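Motility protein B (Helicobacter pylori, PDB 3S06) forms, with MotA, the stator of the flagellar motor, and probably fastens the torque-generating machinery to the cell wall through its peptidoglycan-binding periplasmic domain. Local coordinates at residues G24-L29 / R136-F141; P62-I67 / F141-N146; F72-P77 / E129-N134. One frame throughout, in Å; residues are numbered along the deposited sequence.

The chain belongs to an OmpA-like periplasmic domain built on a mixed sheet. After helix 4-8 and strand 18-21, strand 24-29 pairs with strand 137-142, more than a hundred residues later, to close contact 1. Residues 62-67, which lead into strand 66-74, meet 141-146 in contact 2. Contacts 1 and 2 therefore cross along the chain; they share Phe141 and touch through Ile67 and Ile139. Farther along strand 66-74, residues 72-77 meet helix 128-134 in contact 3, which is nested inside both larger loops. Contacts 2 and 3 lie on opposite sides of the chain's centre, while Phe72 packs on Glu138 and joins contact 3 to contact 1.

Contact 1 (G24-L29 / R136-F141); sequences GSILKL and RVEIFF
Lys28 and Glu138 lie side by side on neighbouring antiparallel strands of the OmpA-like sheet. Five successive pairs run from Ser25-Phe141 to Leu29-Val137. The backbone bonds fall at alternate pairs, as in Leu27 N to Ile139 O at 2.8 Å. Leu27, Leu29, Val137, Ile139 and Phe141 share one face. Leu29 CD1 meets Ile139 CD1 at 3.9 Å, and Ile54 of helix 48-57 packs on Leu27, Leu29 and Ile139. Phe141 turns a ring edge to its neighbours: Ser25 O lies in the ring plane, 3.5 Å from Phe141 CD2, and Leu27 CD1 is near CE2. The other face carries Ile26, Lys28, Glu138 and Phe140. Ile26 splits its branches there. Ile26 CG1 stands beside the backbone N (chi1 -56°) and meets the ring edge at Phe140 CD1, 3.7 Å away. Ile26 CG2 lies 3.5 Å from Glu138 CD. In one of its two conformers, Lys28 bends at its last torsion (chi4 -82°), and NZ forms a salt bridge with Glu138 OE2 at 2.8 Å. Arg70 forms a salt bridge with Glu138 OE1, and Glu19 another with Lys28. Arg136 NE completes the network with a salt bridge to Glu138 OE2 at 2.7 Å, from the carboxylate face opposite Lys28 NZ.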
loop_
_atom_site.group_PDB
_atom_site.type_symbol
_atom_site.label_atom_id
_atom_site.label_comp_id
_atom_site.label_asym_id
_atom_site.label_seq_id
_atom_site.Cartn_x
_atom_site.Cartn_y
_atom_site.Cartn_z
ATOM N N GLY A 24 0.706 -4.787 -6.278
ATOM C CA GLY A 24 0.058 -5.879 -6.991
ATOM C C GLY A 24 1.002 -6.947 -7.459
ATOM O O GLY A 24 2.168 -6.963 -7.078
ATOM N N SER A 25 0.489 -7.851 -8.275
ATOM C CA SER A 25 1.307 -8.963 -8.780
ATOM C C SER A 25 1.405 -8.879 -10.294
ATOM O O SER A 25 0.458 -8.467 -10.955
ATOM C CB SER A 25 0.677 -10.322 -8.411
ATOM O OG SER A 25 0.593 -10.515 -7.005
ATOM N N ILE A 26 2.537 -9.319 -10.836
ATOM C CA ILE A 26 2.801 -9.235 -12.275
ATOM C C ILE A 26 3.200 -10.608 -12.804
ATOM O O ILE A 26 4.154 -11.210 -12.296
ATOM C CB ILE A 26 3.957 -8.248 -12.562
ATOM C CG1 ILE A 26 3.619 -6.875 -11.943
ATOM C CG2 ILE A 26 4.132 -8.087 -14.079
ATOM C CD1 ILE A 26 4.710 -5.805 -12.015
ATOM N N LEU A 27 2.471 -11.098 -13.802
ATOM C CA LEU A 27 2.937 -12.269 -14.556
ATOM C C LEU A 27 3.622 -11.764 -15.817
ATOM O O LEU A 27 2.996 -11.095 -16.633
ATOM C CB LEU A 27 1.783 -13.191 -14.925
ATOM C CG LEU A 27 1.165 -14.024 -13.826
ATOM C CD1 LEU A 27 -0.037 -14.718 -14.461
ATOM C CD2 LEU A 27 2.200 -15.042 -13.292
ATOM N N LYS A 28 4.914 -12.068 -15.948
ATOM C CA LYS A 28 5.696 -11.538 -17.049
ATOM C C LYS A 28 5.777 -12.602 -18.138
ATOM O O LYS A 28 6.306 -13.701 -17.925
ATOM C CB LYS A 28 7.087 -11.099 -16.559
ATOM C CG LYS A 28 7.055 -9.733 -15.902
ATOM C CD LYS A 28 8.413 -9.315 -15.445
ATOM C CE LYS A 28 8.287 -8.415 -14.265
ATOM N NZ LYS A 28 8.002 -7.027 -14.717
ATOM N N LEU A 29 5.203 -12.288 -19.300
ATOM C CA LEU A 29 5.139 -13.253 -20.394
ATOM C C LEU A 29 6.000 -12.768 -21.555
ATOM O O LEU A 29 5.562 -11.919 -22.336
ATOM C CB LEU A 29 3.686 -13.459 -20.871
ATOM C CG LEU A 29 2.673 -13.693 -19.741
ATOM C CD1 LEU A 29 1.261 -13.672 -20.299
ATOM C CD2 LEU A 29 2.985 -14.982 -18.998
ATOM N N ARG A 136 7.703 -8.092 -23.911
ATOM C CA ARG A 136 6.762 -8.948 -23.169
ATOM C C ARG A 136 5.367 -8.352 -23.145
ATOM O O ARG A 136 5.166 -7.159 -23.435
ATOM C CB ARG A 136 7.229 -9.124 -21.706
ATOM C CG ARG A 136 7.106 -7.826 -20.864
ATOM C CD ARG A 136 7.886 -7.942 -19.549
ATOM N NE ARG A 136 7.858 -6.682 -18.811
ATOM C CZ ARG A 136 8.653 -5.646 -19.045
ATOM N NH1 ARG A 136 9.540 -5.681 -20.046
ATOM N NH2 ARG A 136 8.536 -4.537 -18.297
ATOM N N VAL A 137 4.404 -9.198 -22.797
ATOM C CA VAL A 137 3.157 -8.728 -22.254
ATOM C C VAL A 137 3.127 -9.109 -20.765
ATOM O O VAL A 137 3.541 -10.214 -20.384
ATOM C CB VAL A 137 1.971 -9.309 -23.036
ATOM C CG1 VAL A 137 0.648 -9.054 -22.316
ATOM C CG2 VAL A 137 1.921 -8.708 -24.474
ATOM N N GLU A 138 2.655 -8.187 -19.921
ATOM C CA GLU A 138 2.480 -8.471 -18.506
ATOM C C GLU A 138 1.025 -8.591 -18.158
ATOM O O GLU A 138 0.184 -7.911 -18.755
ATOM C CB GLU A 138 3.026 -7.293 -17.681
ATOM C CG GLU A 138 4.515 -7.212 -17.688
ATOM C CD GLU A 138 5.057 -6.088 -16.827
ATOM O OE1 GLU A 138 4.267 -5.241 -16.320
ATOM O OE2 GLU A 138 6.291 -6.077 -16.666
ATOM N N ILE A 139 0.701 -9.467 -17.214
ATOM C CA ILE A 139 -0.641 -9.425 -16.658
ATOM C C ILE A 139 -0.472 -8.913 -15.239
ATOM O O ILE A 139 0.246 -9.499 -14.422
ATOM C CB ILE A 139 -1.360 -10.777 -16.688
ATOM C CG1 ILE A 139 -1.345 -11.355 -18.098
ATOM C CG2 ILE A 139 -2.831 -10.617 -16.197
ATOM C CD1 ILE A 139 -1.871 -12.740 -18.157
ATOM N N PHE A 140 -1.127 -7.796 -14.970
ATOM C CA PHE A 140 -0.951 -7.077 -13.696
ATOM C C PHE A 140 -2.259 -7.175 -12.926
ATOM O O PHE A 140 -3.340 -6.849 -13.471
ATOM C CB PHE A 140 -0.577 -5.622 -13.984
ATOM C CG PHE A 140 -0.476 -4.760 -12.745
ATOM C CD1 PHE A 140 0.464 -5.043 -11.764
ATOM C CD2 PHE A 140 -1.329 -3.670 -12.568
ATOM C CE1 PHE A 140 0.558 -4.227 -10.603
ATOM C CE2 PHE A 140 -1.230 -2.854 -11.427
ATOM C CZ PHE A 140 -0.281 -3.163 -10.438
ATOM N N PHE A 141 -2.153 -7.655 -11.686
ATOM C CA PHE A 141 -3.301 -7.877 -10.820
ATOM C C PHE A 141 -3.292 -6.842 -9.706
ATOM O O PHE A 141 -2.323 -6.742 -8.960
ATOM C CB PHE A 141 -3.241 -9.270 -10.202
ATOM C CG PHE A 141 -3.228 -10.381 -11.219
ATOM C CD1 PHE A 141 -4.410 -11.043 -11.538
ATOM C CD2 PHE A 141 -2.042 -10.775 -11.835
ATOM C CE1 PHE A 141 -4.408 -12.083 -12.480
ATOM C CE2 PHE A 141 -2.026 -11.804 -12.771
ATOM C CZ PHE A 141 -3.205 -12.467 -13.079
#

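Contact 2 (P62-I67 / F141-N146); sequences PKRVHI and FSTDAN
His66 O accepts from both Ser142 N, at 3.0 Å, and a water that also bonds Ser142 OG. His66 N returns an almost straight bond to Ser142 O (2.8 Å, 174° at the hydrogen). This makes His66 and Ser142 a hydrogen-bonded antiparallel pair in the sheet of the OmpA-like domain. Their side chains lie on the same face. Ser142 OG sits between its own backbone N and carbonyl carbon (chi1 68°), where it is hydrogen-bonded to two waters. One reaches His66 O; the other, 2.9 Å from Ser142 OG, lies in the plane of the His66 ring and bonds ND1. In one of its two conformers, Asp144 comes to the edge of that ring, with CG 3.5 Å from His66 CE1 and the carboxylate turned 73° from the ring. A third water links Asp144 OD1 to Arg64 O. On the other face, Ile67 lies alongside Phe141, with Ile67 CG1 4.1 Å from Phe141 CD1. Val65 CG1, in one of two conformers, approaches the edge of the same ring. Here the chain passes from strand 137-142 to helix 147-159. The same helix of the second subunit places Ile151 on Val65 and Phe141, and Gln110, just before strand 111-120, bonds Val65 O.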
loop_
_atom_site.group_PDB
_atom_site.type_symbol
_atom_site.label_atom_id
_atom_site.label_comp_id
_atom_site.label_asym_id
_atom_site.label_seq_id
_atom_site.Cartn_x
_atom_site.Cartn_y
_atom_site.Cartn_z
ATOM N N PRO A 62 -11.146 -13.334 -6.602
ATOM C CA PRO A 62 -12.441 -12.622 -6.470
ATOM C C PRO A 62 -12.733 -11.536 -7.510
ATOM O O PRO A 62 -11.805 -11.051 -8.177
ATOM C CB PRO A 62 -12.351 -11.984 -5.079
ATOM C CG PRO A 62 -10.896 -11.953 -4.758
ATOM C CD PRO A 62 -10.308 -13.163 -5.405
ATOM N N LYS A 63 -14.012 -11.152 -7.620
ATOM C CA LYS A 63 -14.500 -10.091 -8.535
ATOM C C LYS A 63 -13.813 -8.746 -8.372
ATOM O O LYS A 63 -13.749 -7.935 -9.315
ATOM C CB LYS A 63 -16.006 -9.847 -8.319
ATOM C CG LYS A 63 -16.968 -10.592 -9.258
ATOM C CD LYS A 63 -18.419 -10.460 -8.750
ATOM C CE LYS A 63 -19.334 -11.524 -9.356
ATOM N NZ LYS A 63 -20.477 -11.884 -8.446
ATOM N N ARG A 64 -13.325 -8.482 -7.162
ATOM C CA ARG A 64 -12.714 -7.206 -6.868
ATOM C C ARG A 64 -11.342 -7.033 -7.521
ATOM O O ARG A 64 -10.848 -5.915 -7.602
ATOM C CB ARG A 64 -12.619 -6.970 -5.346
ATOM C CG ARG A 64 -11.501 -7.734 -4.650
ATOM C CD ARG A 64 -11.373 -7.311 -3.182
ATOM N NE ARG A 64 -12.427 -7.893 -2.365
ATOM C CZ ARG A 64 -12.856 -7.407 -1.202
ATOM N NH1 ARG A 64 -12.332 -6.292 -0.688
ATOM N NH2 ARG A 64 -13.834 -8.040 -0.556
ATOM N N VAL A 65 -10.744 -8.130 -7.981
ATOM C CA VAL A 65 -9.409 -8.050 -8.567
ATOM C C VAL A 65 -9.545 -7.482 -9.980
ATOM O O VAL A 65 -10.442 -7.871 -10.736
ATOM C CB VAL A 65 -8.665 -9.406 -8.571
ATOM C CG1 VAL A 65 -7.260 -9.243 -9.149
ATOM C CG2 VAL A 65 -8.589 -9.970 -7.144
ATOM N N HIS A 66 -8.684 -6.521 -10.296
ATOM C CA HIS A 66 -8.627 -5.917 -11.613
ATOM C C HIS A 66 -7.445 -6.510 -12.343
ATOM O O HIS A 66 -6.373 -6.658 -11.767
ATOM C CB HIS A 66 -8.476 -4.391 -11.483
ATOM C CG HIS A 66 -9.656 -3.748 -10.826
ATOM N ND1 HIS A 66 -9.644 -2.450 -10.360
ATOM C CD2 HIS A 66 -10.894 -4.233 -10.560
ATOM C CE1 HIS A 66 -10.820 -2.167 -9.829
ATOM N NE2 HIS A 66 -11.597 -3.231 -9.934
ATOM N N ILE A 67 -7.676 -6.891 -13.597
ATOM C CA ILE A 67 -6.658 -7.533 -14.427
ATOM C C ILE A 67 -6.300 -6.601 -15.589
ATOM O O ILE A 67 -7.160 -6.279 -16.431
ATOM C CB ILE A 67 -7.221 -8.877 -14.971
ATOM C CG1 ILE A 67 -7.616 -9.763 -13.776
ATOM C CG2 ILE A 67 -6.159 -9.607 -15.827
ATOM C CD1 ILE A 67 -8.603 -10.909 -14.151
ATOM N N PHE A 141 -2.153 -7.655 -11.686
ATOM C CA PHE A 141 -3.301 -7.877 -10.820
ATOM C C PHE A 141 -3.292 -6.842 -9.706
ATOM O O PHE A 141 -2.323 -6.742 -8.960
ATOM C CB PHE A 141 -3.241 -9.270 -10.202
ATOM C CG PHE A 141 -3.228 -10.381 -11.219
ATOM C CD1 PHE A 141 -4.410 -11.043 -11.538
ATOM C CD2 PHE A 141 -2.042 -10.775 -11.835
ATOM C CE1 PHE A 141 -4.408 -12.083 -12.480
ATOM C CE2 PHE A 141 -2.026 -11.804 -12.771
ATOM C CZ PHE A 141 -3.205 -12.467 -13.079
ATOM N N SER A 142 -4.382 -6.097 -9.563
ATOM C CA SER A 142 -4.429 -5.006 -8.574
ATOM C C SER A 142 -5.856 -4.809 -8.064
ATOM O O SER A 142 -6.751 -5.545 -8.445
ATOM C CB SER A 142 -3.921 -3.695 -9.188
ATOM O OG SER A 142 -4.847 -3.240 -10.169
ATOM N N THR A 143 -6.062 -3.859 -7.144
ATOM C CA THR A 143 -7.424 -3.428 -6.794
ATOM C C THR A 143 -7.469 -1.890 -6.777
ATOM O O THR A 143 -6.435 -1.252 -6.889
ATOM C CB THR A 143 -7.916 -3.986 -5.426
ATOM O OG1 THR A 143 -7.200 -3.347 -4.363
ATOM C CG2 THR A 143 -7.738 -5.513 -5.316
ATOM N N ASP A 144 -8.642 -1.268 -6.662
ATOM C CA ASP A 144 -8.643 0.202 -6.522
ATOM C C ASP A 144 -9.027 0.664 -5.110
ATOM O O ASP A 144 -9.594 1.757 -4.934
ATOM C CB ASP A 144 -9.477 0.917 -7.620
ATOM C CG ASP A 144 -10.955 0.555 -7.580
ATOM O OD1 ASP A 144 -11.371 -0.275 -6.740
ATOM O OD2 ASP A 144 -11.706 1.116 -8.410
ATOM N N ALA A 145 -8.675 -0.167 -4.119
ATOM C CA ALA A 145 -8.964 0.078 -2.684
ATOM C C ALA A 145 -8.767 1.549 -2.314
ATOM O O ALA A 145 -7.761 2.156 -2.715
ATOM C CB ALA A 145 -8.066 -0.774 -1.828
ATOM N N ASN A 146 -9.689 2.105 -1.526
ATOM C CA ASN A 146 -9.544 3.500 -1.086
ATOM C C ASN A 146 -9.865 3.699 0.393
ATOM O O ASN A 146 -10.150 4.817 0.832
ATOM C CB ASN A 146 -10.375 4.446 -1.974
ATOM C CG ASN A 146 -11.880 4.271 -1.775
ATOM O OD1 ASN A 146 -12.337 3.270 -1.240
ATOM N ND2 ASN A 146 -12.652 5.271 -2.207
HETATM O O HOH W 1 -11.113 -3.478 -6.648
HETATM O O HOH W 2 -4.642 -4.288 -12.642
HETATM O O HOH W 3 -6.984 -1.227 -10.130
#

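Contact 3 (F72-P77 / E129-N134); sequences FTDDTP and ENRMKN
The Asp74 carboxylate stands across two flat groups of helix 128-134, the Arg131 guanidinium and the Asn134 amide. Its plane is turned 74° from the guanidinium and 69° from the amide. Asp74 OD2 lies well out of the guanidinium plane, so no N-H points at it. The arginine atom nearest to Asp74 OD2 is Arg131 CD, at 3.6 Å, and the charges act at a distance. One face of the carboxylate is used at OD1: both Thr76 N and Thr76 OG1 arrive from that same side. The Thr76 N bond makes an Asx turn in the residues that follow strand 66-74. The contact therefore joins strand 66-74 of the OmpA-like sheet to the short helix that leads into strand 137-142.

Asp74 CG sits between its backbone N and carbonyl carbon (chi1 57°). With that torsion OD1 reaches Thr76, and OD2 comes near Arg131 CD. Arg131 bends at chi2 and brings its end nearer the strand in the conformer described, one of two deposited. A water joins the two charged groups, giving to OD2 and accepting from Arg131 NH1 at 3.0 Å. A second water lies 2.7 Å from Asp74 OD2 and 2.9 Å from Asn134 OD1. Nearer the backbones, Asp74 CB and Asn134 CB meet at 3.9 Å. Asn135, the next residue, accepts from Asp74 N through its side chain. Ile122 packs on both Asp74 and Arg131. Phe72 starts toward the helix, but its ring leads off to Tyr116 of strand 111-120, on which it stacks. Its CB is the atom of the side chain that comes near Asn134 O. The backbones come close there too, with Asn134 O 3.2 Å from Thr73 C. Thr73 starts away from the helix, and its OG1 donates to Asp74 O at 2.8 Å.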
loop_
_atom_site.group_PDB
_atom_site.type_symbol
_atom_site.label_atom_id
_atom_site.label_comp_id
_atom_site.label_asym_id
_atom_site.label_seq_id
_atom_site.Cartn_x
_atom_site.Cartn_y
_atom_site.Cartn_z
ATOM N N PHE A 72 4.692 -4.052 -23.963
ATOM C CA PHE A 72 5.965 -3.342 -23.999
ATOM C C PHE A 72 6.663 -3.660 -25.311
ATOM O O PHE A 72 6.483 -4.755 -25.861
ATOM C CB PHE A 72 6.894 -3.824 -22.859
ATOM C CG PHE A 72 6.385 -3.513 -21.484
ATOM C CD1 PHE A 72 6.899 -2.436 -20.777
ATOM C CD2 PHE A 72 5.410 -4.330 -20.877
ATOM C CE1 PHE A 72 6.435 -2.133 -19.483
ATOM C CE2 PHE A 72 4.915 -4.035 -19.591
ATOM C CZ PHE A 72 5.431 -2.936 -18.893
ATOM N N THR A 73 7.464 -2.714 -25.806
ATOM C CA THR A 73 8.406 -3.029 -26.890
ATOM C C THR A 73 9.809 -2.512 -26.543
ATOM O O THR A 73 10.006 -1.814 -25.531
ATOM C CB THR A 73 7.964 -2.455 -28.270
ATOM O OG1 THR A 73 8.367 -1.086 -28.387
ATOM C CG2 THR A 73 6.447 -2.539 -28.461
ATOM N N ASP A 74 10.791 -2.897 -27.346
ATOM C CA ASP A 74 12.054 -2.153 -27.367
ATOM C C ASP A 74 12.085 -1.274 -28.607
ATOM O O ASP A 74 11.038 -1.060 -29.238
ATOM C CB ASP A 74 13.273 -3.085 -27.279
ATOM C CG ASP A 74 13.323 -4.133 -28.381
ATOM O OD1 ASP A 74 12.576 -4.070 -29.388
ATOM O OD2 ASP A 74 14.170 -5.038 -28.244
ATOM N N ASP A 75 13.274 -0.777 -28.984
ATOM C CA ASP A 75 13.461 0.140 -30.098
ATOM C C ASP A 75 13.603 -0.542 -31.465
ATOM O O ASP A 75 14.185 0.060 -32.388
ATOM C CB ASP A 75 14.725 0.995 -29.856
ATOM C CG ASP A 75 14.520 2.082 -28.810
ATOM O OD1 ASP A 75 13.360 2.369 -28.447
ATOM O OD2 ASP A 75 15.528 2.669 -28.364
ATOM N N THR A 76 13.162 -1.790 -31.589
ATOM C CA THR A 76 13.179 -2.478 -32.906
ATOM C C THR A 76 12.303 -1.653 -33.860
ATOM O O THR A 76 11.185 -1.303 -33.487
ATOM C CB THR A 76 12.608 -3.903 -32.772
ATOM O OG1 THR A 76 13.409 -4.649 -31.848
ATOM C CG2 THR A 76 12.577 -4.641 -34.125
ATOM N N PRO A 77 12.801 -1.306 -35.072
ATOM C CA PRO A 77 11.971 -0.444 -35.938
ATOM C C PRO A 77 10.651 -1.125 -36.324
ATOM O O PRO A 77 10.567 -2.351 -36.331
ATOM C CB PRO A 77 12.848 -0.225 -37.176
ATOM C CG PRO A 77 14.277 -0.471 -36.691
ATOM C CD PRO A 77 14.155 -1.529 -35.636
ATOM N N GLU A 129 16.871 -13.792 -24.700
ATOM C CA GLU A 129 15.894 -13.777 -23.574
ATOM C C GLU A 129 15.583 -12.337 -23.170
ATOM O O GLU A 129 14.411 -11.995 -22.926
ATOM C CB GLU A 129 16.380 -14.571 -22.360
ATOM C CG GLU A 129 16.454 -16.095 -22.636
ATOM C CD GLU A 129 17.794 -16.548 -23.245
ATOM O OE1 GLU A 129 18.574 -15.692 -23.705
ATOM O OE2 GLU A 129 18.071 -17.776 -23.278
ATOM N N ASN A 130 16.610 -11.495 -23.100
ATOM C CA ASN A 130 16.369 -10.090 -22.769
ATOM C C ASN A 130 15.567 -9.344 -23.865
ATOM O O ASN A 130 14.714 -8.517 -23.536
ATOM C CB ASN A 130 17.667 -9.368 -22.338
ATOM C CG ASN A 130 18.014 -9.588 -20.833
ATOM O OD1 ASN A 130 17.134 -9.840 -19.994
ATOM N ND2 ASN A 130 19.294 -9.476 -20.501
ATOM N N ARG A 131 15.798 -9.656 -25.147
ATOM C CA ARG A 131 14.981 -9.088 -26.232
ATOM C C ARG A 131 13.524 -9.514 -26.105
ATOM O O ARG A 131 12.605 -8.715 -26.287
ATOM C CB ARG A 131 15.498 -9.515 -27.608
ATOM C CG ARG A 131 16.849 -8.952 -27.990
ATOM C CD ARG A 131 16.847 -7.416 -28.069
ATOM N NE ARG A 131 17.987 -6.957 -28.859
ATOM C CZ ARG A 131 17.997 -6.836 -30.189
ATOM N NH1 ARG A 131 16.923 -7.121 -30.918
ATOM N NH2 ARG A 131 19.094 -6.426 -30.801
ATOM N N MET A 132 13.317 -10.793 -25.795
ATOM C CA MET A 132 11.937 -11.289 -25.630
ATOM C C MET A 132 11.247 -10.680 -24.410
ATOM O O MET A 132 10.039 -10.342 -24.461
ATOM C CB MET A 132 11.907 -12.814 -25.564
ATOM C CG MET A 132 12.356 -13.514 -26.863
ATOM S SD MET A 132 11.259 -13.191 -28.234
ATOM C CE MET A 132 11.973 -11.728 -28.958
ATOM N N LYS A 133 12.004 -10.520 -23.325
ATOM C CA LYS A 133 11.479 -9.795 -22.149
ATOM C C LYS A 133 11.144 -8.330 -22.445
ATOM O O LYS A 133 10.128 -7.800 -21.963
ATOM C CB LYS A 133 12.480 -9.865 -20.989
ATOM C CG LYS A 133 11.978 -9.270 -19.656
ATOM C CD LYS A 133 13.087 -9.362 -18.582
ATOM C CE LYS A 133 12.545 -9.145 -17.162
ATOM N NZ LYS A 133 13.636 -9.347 -16.130
ATOM N N ASN A 134 11.997 -7.664 -23.225
ATOM C CA ASN A 134 11.735 -6.271 -23.615
ATOM C C ASN A 134 10.488 -6.099 -24.489
ATOM O O ASN A 134 9.932 -4.998 -24.554
ATOM C CB ASN A 134 12.979 -5.673 -24.318
ATOM C CG ASN A 134 14.181 -5.514 -23.355
ATOM O OD1 ASN A 134 15.302 -5.253 -23.783
ATOM N ND2 ASN A 134 13.935 -5.681 -22.059
HETATM O O HOH W 4 16.150 -4.540 -26.464
HETATM O O HOH W 5 14.087 -7.277 -30.027
#